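Local coordinates for protein arylamine n-acetyltransferase (Mycobacterium smegmatis, PDB 1W5R) that is an engineered variant of an enzyme that transfers acetyl groups to arylamines, probably from acetyl-coenzyme A by way of a catalytic-triad cysteine that is here replaced, at residues 18-23 and 84-89; 90-95 and 115-120; 243-248 and 271-276. The protein carries 1 engineered substitution. All coordinates share one frame; numbering follows the deposited sequence.

Contact 1. Residues 18-23 and 84-89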
ATOM      1  N   ASP A  18      20.418 -24.175   8.154  1.00 33.67           N
ATOM      2  CA  ASP A  18      21.767 -24.664   8.456  1.00 35.65           C
ATOM      3  C   ASP A  18      21.793 -26.177   8.627  1.00 36.52           C
ATOM      4  O   ASP A  18      20.768 -26.794   8.939  1.00 37.19           O
ATOM      5  CB  ASP A  18      22.369 -23.949   9.677  1.00 36.15           C
ATOM      6  CG  ASP A  18      21.408 -23.862  10.855  1.00 37.50           C
ATOM      7  OD1 ASP A  18      20.435 -24.650  10.917  1.00 38.88           O
ATOM      8  OD2 ASP A  18      21.637 -22.996  11.732  1.00 39.03           O
ATOM      9  N   GLY A  19      22.968 -26.768   8.407  1.00 37.17           N
ATOM     10  CA  GLY A  19      23.144 -28.218   8.502  1.00 37.66           C
ATOM     11  C   GLY A  19      22.433 -28.969   7.390  1.00 38.05           C
ATOM     12  O   GLY A  19      21.586 -28.408   6.691  1.00 38.42           O
ATOM     13  N   ARG A  20      22.782 -30.242   7.235  1.00 38.04           N
ATOM     14  CA  ARG A  20      22.194 -31.106   6.219  1.00 37.89           C
ATOM     15  C   ARG A  20      20.799 -31.562   6.658  1.00 37.10           C
ATOM     16  O   ARG A  20      20.677 -32.354   7.599  1.00 37.34           O
ATOM     17  CB  ARG A  20      23.101 -32.323   5.988  1.00 38.34           C
ATOM     18  CG  ARG A  20      22.766 -33.168   4.759  1.00 39.49           C
ATOM     19  CD  ARG A  20      23.631 -32.792   3.567  1.00 41.18           C
ATOM     20  NE  ARG A  20      23.431 -33.704   2.444  1.00 42.64           N
ATOM     21  CZ  ARG A  20      24.037 -33.596   1.264  1.00 42.77           C
ATOM     22  NH1 ARG A  20      24.896 -32.608   1.035  1.00 43.70           N
ATOM     23  NH2 ARG A  20      23.781 -34.480   0.309  1.00 43.60           N
ATOM     24  N   PRO A  21      19.739 -31.058   5.994  1.00 36.03           N
ATOM     25  CA  PRO A  21      18.413 -31.589   6.307  1.00 34.90           C
ATOM     26  C   PRO A  21      18.166 -32.945   5.637  1.00 33.67           C
ATOM     27  O   PRO A  21      18.752 -33.236   4.594  1.00 33.45           O
ATOM     28  CB  PRO A  21      17.471 -30.521   5.751  1.00 35.25           C
ATOM     29  CG  PRO A  21      18.218 -29.890   4.641  1.00 35.56           C
ATOM     30  CD  PRO A  21      19.685 -30.004   4.962  1.00 36.00           C
ATOM     31  N   ARG A  22      17.304 -33.759   6.246  1.00 32.24           N
ATOM     32  CA  ARG A  22      16.976 -35.095   5.753  1.00 31.16           C
ATOM     33  C   ARG A  22      15.959 -35.000   4.612  1.00 29.42           C
ATOM     34  O   ARG A  22      15.162 -34.062   4.588  1.00 29.71           O
ATOM     35  CB  ARG A  22      16.380 -35.934   6.888  1.00 31.58           C
ATOM     36  CG  ARG A  22      16.875 -37.381   6.943  1.00 33.82           C
ATOM     37  CD  ARG A  22      15.721 -38.397   7.024  1.00 36.56           C
ATOM     38  NE  ARG A  22      14.695 -38.028   8.003  1.00 36.83           N
ATOM     39  CZ  ARG A  22      13.534 -38.661   8.157  1.00 40.45           C
ATOM     40  NH1 ARG A  22      13.233 -39.714   7.412  1.00 38.56           N
ATOM     41  NH2 ARG A  22      12.668 -38.238   9.067  1.00 37.73           N
ATOM     42  N   PRO A  23      15.984 -35.958   3.662  1.00 27.72           N
ATOM     43  CA  PRO A  23      14.977 -35.996   2.593  1.00 26.50           C
ATOM     44  C   PRO A  23      13.608 -36.541   3.031  1.00 25.32           C
ATOM     45  O   PRO A  23      13.209 -37.637   2.628  1.00 25.20           O
ATOM     46  CB  PRO A  23      15.614 -36.908   1.542  1.00 26.56           C
ATOM     47  CG  PRO A  23      16.487 -37.831   2.339  1.00 26.78           C
ATOM     48  CD  PRO A  23      16.995 -37.026   3.500  1.00 27.42           C
ATOM     49  N   LEU A  84      17.286 -30.538  -4.188  1.00 15.06           N
ATOM     50  CA  LEU A  84      16.484 -31.637  -3.642  1.00 15.56           C
ATOM     51  C   LEU A  84      17.071 -33.002  -3.980  1.00 16.24           C
ATOM     52  O   LEU A  84      17.095 -33.895  -3.127  1.00 16.46           O
ATOM     53  CB  LEU A  84      15.022 -31.542  -4.065  1.00 15.19           C
ATOM     54  CG  LEU A  84      14.266 -30.308  -3.552  1.00 14.26           C
ATOM     55  CD1 LEU A  84      12.884 -30.318  -4.143  1.00 13.69           C
ATOM     56  CD2 LEU A  84      14.200 -30.184  -2.012  1.00 14.95           C
ATOM     57  N   GLU A  85      17.550 -33.149  -5.214  1.00 17.32           N
ATOM     58  CA  GLU A  85      18.280 -34.345  -5.652  1.00 19.11           C
ATOM     59  C   GLU A  85      19.471 -34.639  -4.764  1.00 19.61           C
ATOM     60  O   GLU A  85      19.687 -35.792  -4.342  1.00 19.82           O
ATOM     61  CB  GLU A  85      18.810 -34.132  -7.060  1.00 19.98           C
ATOM     62  CG  GLU A  85      17.820 -34.411  -8.117  1.00 21.67           C
ATOM     63  CD  GLU A  85      18.455 -34.509  -9.488  1.00 21.34           C
ATOM     64  OE1 GLU A  85      19.397 -33.732  -9.805  1.00 21.81           O
ATOM     65  OE2 GLU A  85      17.975 -35.355 -10.252  1.00 21.43           O
ATOM     66  N   GLU A  86      20.256 -33.602  -4.490  1.00 20.18           N
ATOM     67  CA  GLU A  86      21.476 -33.760  -3.711  1.00 21.23           C
ATOM     68  C   GLU A  86      21.122 -34.246  -2.312  1.00 21.09           C
ATOM     69  O   GLU A  86      21.819 -35.096  -1.752  1.00 21.41           O
ATOM     70  CB  GLU A  86      22.283 -32.453  -3.681  1.00 21.77           C
ATOM     71  CG  GLU A  86      23.579 -32.493  -2.855  1.00 24.23           C
ATOM     72  CD  GLU A  86      24.615 -33.497  -3.360  1.00 26.93           C
ATOM     73  OE1 GLU A  86      24.552 -33.929  -4.535  1.00 28.36           O
ATOM     74  OE2 GLU A  86      25.505 -33.850  -2.560  1.00 29.05           O
ATOM     75  N   LEU A  87      20.007 -33.742  -1.778  1.00 20.56           N
ATOM     76  CA  LEU A  87      19.567 -34.090  -0.430  1.00 20.35           C
ATOM     77  C   LEU A  87      18.955 -35.485  -0.306  1.00 20.38           C
ATOM     78  O   LEU A  87      18.809 -35.983   0.813  1.00 20.83           O
ATOM     79  CB  LEU A  87      18.607 -33.021   0.125  1.00 20.27           C
ATOM     80  CG  LEU A  87      19.224 -31.665   0.508  1.00 20.45           C
ATOM     81  CD1 LEU A  87      18.167 -30.619   0.844  1.00 20.51           C
ATOM     82  CD2 LEU A  87      20.193 -31.788   1.681  1.00 20.99           C
ATOM     83  N   GLY A  88      18.599 -36.106  -1.430  1.00 19.90           N
ATOM     84  CA  GLY A  88      18.070 -37.472  -1.430  1.00 20.02           C
ATOM     85  C   GLY A  88      16.655 -37.666  -1.951  1.00 19.81           C
ATOM     86  O   GLY A  88      16.160 -38.802  -2.017  1.00 19.95           O
ATOM     87  N   PHE A  89      15.986 -36.568  -2.318  1.00 19.31           N
ATOM     88  CA  PHE A  89      14.669 -36.654  -2.955  1.00 18.64           C
ATOM     89  C   PHE A  89      14.800 -37.148  -4.388  1.00 18.80           C
ATOM     90  O   PHE A  89      15.847 -36.984  -5.008  1.00 18.97           O
ATOM     91  CB  PHE A  89      13.994 -35.280  -2.989  1.00 18.00           C
ATOM     92  CG  PHE A  89      13.644 -34.730  -1.642  1.00 16.81           C
ATOM     93  CD1 PHE A  89      14.503 -33.864  -0.987  1.00 15.56           C
ATOM     94  CD2 PHE A  89      12.433 -35.058  -1.039  1.00 15.99           C
ATOM     95  CE1 PHE A  89      14.166 -33.326   0.252  1.00 16.19           C
ATOM     96  CE2 PHE A  89      12.091 -34.538   0.203  1.00 15.73           C
ATOM     97  CZ  PHE A  89      12.949 -33.670   0.850  1.00 16.19           C
TER
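R20 and E86 both set CG anti to the backbone N (chi1 -168° in R20), and both chains then bend at chi2; the two side chains cross at about a right angle. R20 NH2 points a nearly straight but weak salt-bridging bond at E86 OE2 over 3.4 Å; the carboxylate oxygen sits in the guanidinium plane, while the two planes stand 84° apart. L87 CD2 lies over one face of the R20 guanidinium, 3.8 Å from R20 NE. L87 CD2 also touches P21 CD at 3.8 Å, and leucine suits the place because L8 and I31 of neighbouring helices pack on the same side chain. P23 lies over the F89 ring, P23 CB 4.1 Å from the centroid and 10° off the normal, a CH-pi contact. P23 CG comes 3.3 Å from L87 O, the proline ring lying against that carbonyl. G88, first to leave the helical backbone angles, forms a Schellman motif; its positive phi suits glycine, which also has no side chain to strike P23. The partners thus divide by chemistry: prolines, leucine and phenylalanine hold the loop to the helix end by apolar contact, while the exposed arginine adds a weak ionic link where carboxylate and helix carbonyl end would both attract positive charge.

Contact 2. Residues 90-95 and 115-120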
ATOM      1  N   GLU A  90      13.738 -37.746  -4.919  1.00 18.85           N
ATOM      2  CA  GLU A  90      13.716 -38.104  -6.326  1.00 19.57           C
ATOM      3  C   GLU A  90      12.955 -37.018  -7.067  1.00 18.66           C
ATOM      4  O   GLU A  90      11.828 -36.667  -6.697  1.00 18.34           O
ATOM      5  CB  GLU A  90      13.089 -39.474  -6.550  1.00 20.54           C
ATOM      6  CG  GLU A  90      13.317 -40.032  -7.949  1.00 24.29           C
ATOM      7  CD  GLU A  90      12.071 -39.974  -8.808  1.00 27.88           C
ATOM      8  OE1 GLU A  90      11.055 -40.600  -8.424  1.00 31.49           O
ATOM      9  OE2 GLU A  90      12.105 -39.319  -9.869  1.00 27.52           O
ATOM     10  N   VAL A  91      13.591 -36.476  -8.102  1.00 17.81           N
ATOM     11  CA  VAL A  91      13.086 -35.264  -8.757  1.00 16.84           C
ATOM     12  C   VAL A  91      12.944 -35.470 -10.260  1.00 16.61           C
ATOM     13  O   VAL A  91      13.896 -35.908 -10.934  1.00 18.05           O
ATOM     14  CB  VAL A  91      14.027 -34.046  -8.504  1.00 16.43           C
ATOM     15  CG1 VAL A  91      13.463 -32.761  -9.141  1.00 16.42           C
ATOM     16  CG2 VAL A  91      14.297 -33.843  -7.015  1.00 16.78           C
ATOM     17  N   GLU A  92      11.761 -35.170 -10.785  1.00 15.46           N
ATOM     18  CA  GLU A  92      11.556 -35.049 -12.228  1.00 15.24           C
ATOM     19  C   GLU A  92      11.239 -33.595 -12.556  1.00 13.99           C
ATOM     20  O   GLU A  92      10.526 -32.925 -11.791  1.00 13.42           O
ATOM     21  CB  GLU A  92      10.454 -35.985 -12.709  1.00 16.19           C
ATOM     22  CG  GLU A  92      10.863 -37.457 -12.554  1.00 19.67           C
ATOM     23  CD  GLU A  92       9.777 -38.447 -12.912  1.00 25.22           C
ATOM     24  OE1 GLU A  92       8.578 -38.106 -12.815  1.00 27.73           O
ATOM     25  OE2 GLU A  92      10.136 -39.590 -13.281  1.00 28.84           O
ATOM     26  N   ARG A  93      11.811 -33.103 -13.655  1.00 13.24           N
ATOM     27  CA  ARG A  93      11.536 -31.752 -14.135  1.00 12.49           C
ATOM     28  C   ARG A  93      10.423 -31.764 -15.159  1.00 11.82           C
ATOM     29  O   ARG A  93      10.483 -32.478 -16.163  1.00 12.53           O
ATOM     30  CB  ARG A  93      12.783 -31.103 -14.752  1.00 12.20           C
ATOM     31  CG  ARG A  93      13.859 -30.661 -13.758  1.00 12.39           C
ATOM     32  CD  ARG A  93      14.612 -31.845 -13.132  1.00 13.72           C
ATOM     33  NE  ARG A  93      15.809 -31.376 -12.447  1.00 15.14           N
ATOM     34  CZ  ARG A  93      16.657 -32.147 -11.773  1.00 14.08           C
ATOM     35  NH1 ARG A  93      16.450 -33.463 -11.681  1.00 15.18           N
ATOM     36  NH2 ARG A  93      17.715 -31.602 -11.192  1.00 13.77           N
ATOM     37  N   LEU A  94       9.380 -30.985 -14.903  1.00 10.85           N
ATOM     38  CA  LEU A  94       8.264 -30.924 -15.831  1.00 10.72           C
ATOM     39  C   LEU A  94       8.199 -29.558 -16.496  1.00 10.26           C
ATOM     40  O   LEU A  94       8.732 -28.575 -15.955  1.00  9.98           O
ATOM     41  CB  LEU A  94       6.950 -31.185 -15.090  1.00 11.29           C
ATOM     42  CG  LEU A  94       6.903 -32.427 -14.181  1.00 11.13           C
ATOM     43  CD1 LEU A  94       5.523 -32.589 -13.550  1.00 12.05           C
ATOM     44  CD2 LEU A  94       7.274 -33.697 -14.943  1.00 12.31           C
ATOM     45  N   SER A  95       7.546 -29.515 -17.651  1.00  9.73           N
ATOM     46  CA  SER A  95       7.264 -28.262 -18.347  1.00 10.38           C
ATOM     47  C   SER A  95       5.768 -27.981 -18.399  1.00 10.38           C
ATOM     48  O   SER A  95       4.942 -28.904 -18.328  1.00 10.19           O
ATOM     49  CB  SER A  95       7.836 -28.291 -19.776  1.00 11.15           C
ATOM     50  OG  SER A  95       7.195 -29.297 -20.540  1.00 13.30           O
ATOM     51  N   VAL A 115       8.385 -26.867 -13.617  1.00  9.63           N
ATOM     52  CA  VAL A 115       8.046 -27.192 -12.232  1.00 10.28           C
ATOM     53  C   VAL A 115       8.666 -28.548 -11.868  1.00 10.50           C
ATOM     54  O   VAL A 115       9.247 -29.217 -12.737  1.00 10.94           O
ATOM     55  CB  VAL A 115       6.510 -27.194 -11.962  1.00 10.28           C
ATOM     56  CG1 VAL A 115       5.921 -25.832 -12.279  1.00 10.98           C
ATOM     57  CG2 VAL A 115       5.785 -28.306 -12.747  1.00 10.75           C
ATOM     58  N   LEU A 116       8.558 -28.941 -10.597  1.00 11.15           N
ATOM     59  CA  LEU A 116       9.167 -30.195 -10.143  1.00 11.39           C
ATOM     60  C   LEU A 116       8.112 -31.185  -9.700  1.00 12.00           C
ATOM     61  O   LEU A 116       7.108 -30.796  -9.091  1.00 12.12           O
ATOM     62  CB  LEU A 116      10.117 -29.950  -8.975  1.00 11.67           C
ATOM     63  CG  LEU A 116      11.204 -28.903  -9.229  1.00 10.30           C
ATOM     64  CD1 LEU A 116      12.002 -28.684  -7.944  1.00 11.94           C
ATOM     65  CD2 LEU A 116      12.105 -29.326 -10.402  1.00 11.28           C
ATOM     66  N   SER A 117       8.349 -32.457 -10.012  1.00 11.97           N
ATOM     67  CA  SER A 117       7.580 -33.537  -9.412  1.00 12.84           C
ATOM     68  C   SER A 117       8.541 -34.309  -8.504  1.00 13.56           C
ATOM     69  O   SER A 117       9.548 -34.867  -8.978  1.00 13.52           O
ATOM     70  CB  SER A 117       6.960 -34.417 -10.487  1.00 13.01           C
ATOM     71  OG  SER A 117       6.419 -35.588  -9.897  1.00 13.41           O
ATOM     72  N   VAL A 118       8.250 -34.299  -7.202  1.00 14.25           N
ATOM     73  CA  VAL A 118       9.204 -34.737  -6.180  1.00 15.27           C
ATOM     74  C   VAL A 118       8.651 -35.921  -5.387  1.00 16.95           C
ATOM     75  O   VAL A 118       7.504 -35.901  -4.955  1.00 16.91           O
ATOM     76  CB  VAL A 118       9.563 -33.571  -5.220  1.00 15.01           C
ATOM     77  CG1 VAL A 118      10.552 -33.982  -4.147  1.00 15.18           C
ATOM     78  CG2 VAL A 118      10.109 -32.377  -6.003  1.00 13.80           C
ATOM     79  N   ALA A 119       9.481 -36.948  -5.223  1.00 18.70           N
ATOM     80  CA  ALA A 119       9.129 -38.097  -4.388  1.00 20.70           C
ATOM     81  C   ALA A 119      10.059 -38.163  -3.186  1.00 22.58           C
ATOM     82  O   ALA A 119      11.255 -37.889  -3.300  1.00 21.17           O
ATOM     83  CB  ALA A 119       9.218 -39.389  -5.196  1.00 21.21           C
ATOM     84  N   VAL A 120       9.503 -38.515  -2.028  1.00 25.51           N
ATOM     85  CA  VAL A 120      10.335 -38.939  -0.897  1.00 28.88           C
ATOM     86  C   VAL A 120      10.718 -40.414  -1.086  1.00 30.94           C
ATOM     87  O   VAL A 120       9.890 -41.216  -1.537  1.00 31.09           O
ATOM     88  CB  VAL A 120       9.646 -38.741   0.485  1.00 29.10           C
ATOM     89  CG1 VAL A 120       9.398 -37.269   0.766  1.00 29.55           C
ATOM     90  CG2 VAL A 120       8.361 -39.537   0.582  1.00 29.91           C
TER
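E90 and A119, E92 and S117, and L94 and V115 are the hydrogen-bonded pairs of an antiparallel ladder, each joined by two backbone bonds, such as A119 N to E90 O at 2.8 Å. The last rung is less regular: V115 N stands 37° out of the plane of the L94 carbonyl. CA-H...O contacts fill in between, V118 CA lying 3.3 Å from E90 O. Neighbours in sequence and in the sheet, the strands form a hairpin with a long connection. The family belongs to the clan of papain-like enzymes; here helix 73-87 covers the face bearing V91, R93, L116 and V118, with L80 and L84 upon it. Among the apolar contacts on that face, L116 CD2 meets V91 CG1 at 3.9 Å and R93 CG, in the aliphatic part of the arginine, at 4.0 Å. On the other face L94 CD1 rests 3.8 Å from S117 CB, where the short serine lets the leucine methyl reach its CB while OG bonds to R126. The other polar ends also turn outside the pair: R93 bridges to E85 and makes a cation-pi contact with Y82, whereas R126 receives E90 in a salt bridge.

Contact 3. Residues 243-248 and 271-276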
ATOM      1  N   ASP A 243       7.058   6.557  -8.462  1.00 16.90           N
ATOM      2  CA  ASP A 243       7.092   7.725  -9.321  1.00 18.36           C
ATOM      3  C   ASP A 243       7.988   7.551 -10.542  1.00 18.50           C
ATOM      4  O   ASP A 243       7.625   7.991 -11.634  1.00 19.01           O
ATOM      5  CB  ASP A 243       7.575   8.943  -8.535  1.00 18.69           C
ATOM      6  CG  ASP A 243       6.468   9.619  -7.754  1.00 20.80           C
ATOM      7  OD1 ASP A 243       5.295   9.184  -7.829  1.00 21.98           O
ATOM      8  OD2 ASP A 243       6.790  10.607  -7.062  1.00 23.27           O
ATOM      9  N   SER A 244       9.139   6.903 -10.335  1.00 18.43           N
ATOM     10  CA  SER A 244      10.224   6.851 -11.330  1.00 18.39           C
ATOM     11  C   SER A 244      11.078   5.586 -11.181  1.00 18.34           C
ATOM     12  O   SER A 244      10.934   4.826 -10.218  1.00 18.06           O
ATOM     13  CB  SER A 244      11.140   8.082 -11.190  1.00 17.99           C
ATOM     14  OG  SER A 244      11.978   7.939 -10.047  1.00 19.37           O
ATOM     15  N   ALA A 245      12.008   5.409 -12.120  1.00 18.46           N
ATOM     16  CA  ALA A 245      12.970   4.304 -12.070  1.00 18.30           C
ATOM     17  C   ALA A 245      13.838   4.268 -10.804  1.00 17.98           C
ATOM     18  O   ALA A 245      14.170   3.191 -10.317  1.00 18.00           O
ATOM     19  CB  ALA A 245      13.829   4.288 -13.327  1.00 18.81           C
ATOM     20  N   ALA A 246      14.219   5.429 -10.248  1.00 17.99           N
ATOM     21  CA  ALA A 246      15.041   5.411  -9.025  1.00 18.04           C
ATOM     22  C   ALA A 246      14.375   4.723  -7.844  1.00 17.54           C
ATOM     23  O   ALA A 246      15.037   3.982  -7.110  1.00 17.91           O
ATOM     24  CB  ALA A 246      15.507   6.824  -8.628  1.00 18.47           C
ATOM     25  N   GLN A 247      13.076   4.993  -7.643  1.00 18.10           N
ATOM     26  CA  GLN A 247      12.321   4.371  -6.559  1.00 18.18           C
ATOM     27  C   GLN A 247      12.166   2.870  -6.824  1.00 17.11           C
ATOM     28  O   GLN A 247      12.226   2.072  -5.891  1.00 17.93           O
ATOM     29  CB  GLN A 247      10.933   5.008  -6.389  1.00 18.42           C
ATOM     30  CG  GLN A 247      10.937   6.381  -5.713  1.00 20.40           C
ATOM     31  CD  GLN A 247      11.230   7.515  -6.673  1.00 22.45           C
ATOM     32  OE1 GLN A 247      11.880   8.495  -6.302  1.00 26.40           O
ATOM     33  NE2 GLN A 247      10.748   7.405  -7.902  1.00 22.68           N
ATOM     34  N   VAL A 248      11.985   2.512  -8.100  1.00 17.44           N
ATOM     35  CA  VAL A 248      11.896   1.103  -8.501  1.00 16.55           C
ATOM     36  C   VAL A 248      13.211   0.396  -8.155  1.00 16.08           C
ATOM     37  O   VAL A 248      13.207  -0.643  -7.499  1.00 16.55           O
ATOM     38  CB  VAL A 248      11.528   0.930  -9.995  1.00 16.00           C
ATOM     39  CG1 VAL A 248      11.603  -0.554 -10.397  1.00 15.58           C
ATOM     40  CG2 VAL A 248      10.127   1.461 -10.260  1.00 16.38           C
ATOM     41  N   ARG A 271      16.915   1.507 -18.488  1.00 15.67           N
ATOM     42  CA  ARG A 271      16.086   0.470 -19.075  1.00 14.53           C
ATOM     43  C   ARG A 271      14.811   0.260 -18.255  1.00 13.70           C
ATOM     44  O   ARG A 271      13.734   0.050 -18.807  1.00 14.27           O
ATOM     45  CB  ARG A 271      16.876  -0.836 -19.183  1.00 14.39           C
ATOM     46  CG  ARG A 271      16.082  -2.030 -19.713  1.00 14.64           C
ATOM     47  CD  ARG A 271      15.416  -1.782 -21.078  1.00 15.13           C
ATOM     48  NE  ARG A 271      14.778  -3.011 -21.550  1.00 15.21           N
ATOM     49  CZ  ARG A 271      13.721  -3.077 -22.351  1.00 15.47           C
ATOM     50  NH1 ARG A 271      13.130  -1.970 -22.808  1.00 16.34           N
ATOM     51  NH2 ARG A 271      13.238  -4.274 -22.680  1.00 16.78           N
ATOM     52  N   VAL A 272      14.951   0.306 -16.940  1.00 13.36           N
ATOM     53  CA  VAL A 272      13.785   0.245 -16.059  1.00 13.17           C
ATOM     54  C   VAL A 272      12.818   1.401 -16.362  1.00 13.97           C
ATOM     55  O   VAL A 272      11.602   1.216 -16.375  1.00 14.05           O
ATOM     56  CB  VAL A 272      14.221   0.196 -14.589  1.00 13.34           C
ATOM     57  CG1 VAL A 272      13.035   0.383 -13.652  1.00 13.57           C
ATOM     58  CG2 VAL A 272      14.885  -1.135 -14.307  1.00 12.99           C
ATOM     59  N   ALA A 273      13.362   2.588 -16.654  1.00 14.65           N
ATOM     60  CA  ALA A 273      12.505   3.716 -17.027  1.00 15.51           C
ATOM     61  C   ALA A 273      11.609   3.397 -18.224  1.00 15.55           C
ATOM     62  O   ALA A 273      10.433   3.749 -18.232  1.00 17.53           O
ATOM     63  CB  ALA A 273      13.347   4.955 -17.300  1.00 15.35           C
ATOM     64  N   GLU A 274      12.148   2.680 -19.216  1.00 14.81           N
ATOM     65  CA  GLU A 274      11.402   2.329 -20.432  1.00 15.08           C
ATOM     66  C   GLU A 274      10.195   1.426 -20.169  1.00 14.22           C
ATOM     67  O   GLU A 274       9.232   1.420 -20.938  1.00 14.65           O
ATOM     68  CB  GLU A 274      12.309   1.626 -21.450  1.00 15.35           C
ATOM     69  CG  GLU A 274      13.327   2.556 -22.077  1.00 16.07           C
ATOM     70  CD  GLU A 274      14.262   1.869 -23.064  1.00 16.79           C
ATOM     71  OE1 GLU A 274      14.327   0.627 -23.110  1.00 18.14           O
ATOM     72  OE2 GLU A 274      14.941   2.609 -23.808  1.00 19.65           O
ATOM     73  N   VAL A 275      10.270   0.657 -19.081  1.00 13.55           N
ATOM     74  CA  VAL A 275       9.268  -0.374 -18.815  1.00 12.44           C
ATOM     75  C   VAL A 275       8.425  -0.118 -17.550  1.00 12.57           C
ATOM     76  O   VAL A 275       7.814  -1.034 -17.011  1.00 11.66           O
ATOM     77  CB  VAL A 275       9.902  -1.803 -18.782  1.00 11.64           C
ATOM     78  CG1 VAL A 275      10.550  -2.113 -20.122  1.00 12.48           C
ATOM     79  CG2 VAL A 275      10.895  -1.943 -17.650  1.00 12.13           C
ATOM     80  N   LEU A 276       8.353   1.128 -17.092  1.00 12.30           N
ATOM     81  CA  LEU A 276       7.557   1.426 -15.905  1.00 12.56           C
ATOM     82  C   LEU A 276       6.114   0.981 -16.098  1.00 13.00           C
ATOM     83  O   LEU A 276       5.459   0.526 -15.150  1.00 13.45           O
ATOM     84  CB  LEU A 276       7.602   2.923 -15.596  1.00 12.99           C
ATOM     85  CG  LEU A 276       8.961   3.492 -15.184  1.00 13.94           C
ATOM     86  CD1 LEU A 276       8.805   4.991 -14.911  1.00 15.10           C
ATOM     87  CD2 LEU A 276       9.550   2.811 -13.954  1.00 13.55           C
TER
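A245 and A273 bring their backbones together, CA to CA 5.0 Å, where the first turn of helix 245-255 meets the last turn of helix 268-274. Such closeness suits alanine: A245 CB points at the other helix and reaches A273 N at 3.8 Å, while the two CB atoms are 4.1 Å apart. Beside them V248 sets CG1 anti to its backbone N (chi1 174°), which carries this methyl to V272 CG1 at 3.7 Å, the two beta-branched side chains crossing at a slant. The other branch, V248 CG2, meets L276 CD2 at 4.0 Å, and that leucine methyl also lies 4.0 Å from A245 N. L276 lies in the loop beyond helix 268-274, and its side chain reaches to the start of helix 245-255. Where side chain meets side chain across the joint, the groups are all apolar. S244 is the N-cap of helix 245-255, its OG accepting a weak bond from A246 N, and R271 pairs with E274 within its own segment. Around the joint, F242 of strand 236-242 and L211 pack on V248, Q269 of helix 268-274 touches A245, the backbone of L276 bonds to R227, and D243 forms a salt bridge with R173 of the second subunit.

From the N terminus, the chain first closes a mainly helical loop at contact 1, where the end of helix 73-87 comes back to residues 18-23. That helix leads straight into strand 90-98, so contact 2 begins as contact 1 finishes, closing a shorter loop that belongs to the large antiparallel sheet. The two touch, through the E85 bridge and where F89 packs on V118, joining the helical N-terminal part to the sheet. Contact 3 closes the last loop, between two helices near the C terminus, on the opposite side of the chain's centre, its nearest atoms about 25 Å from contact 2. All three follow in series; none nests or crosses.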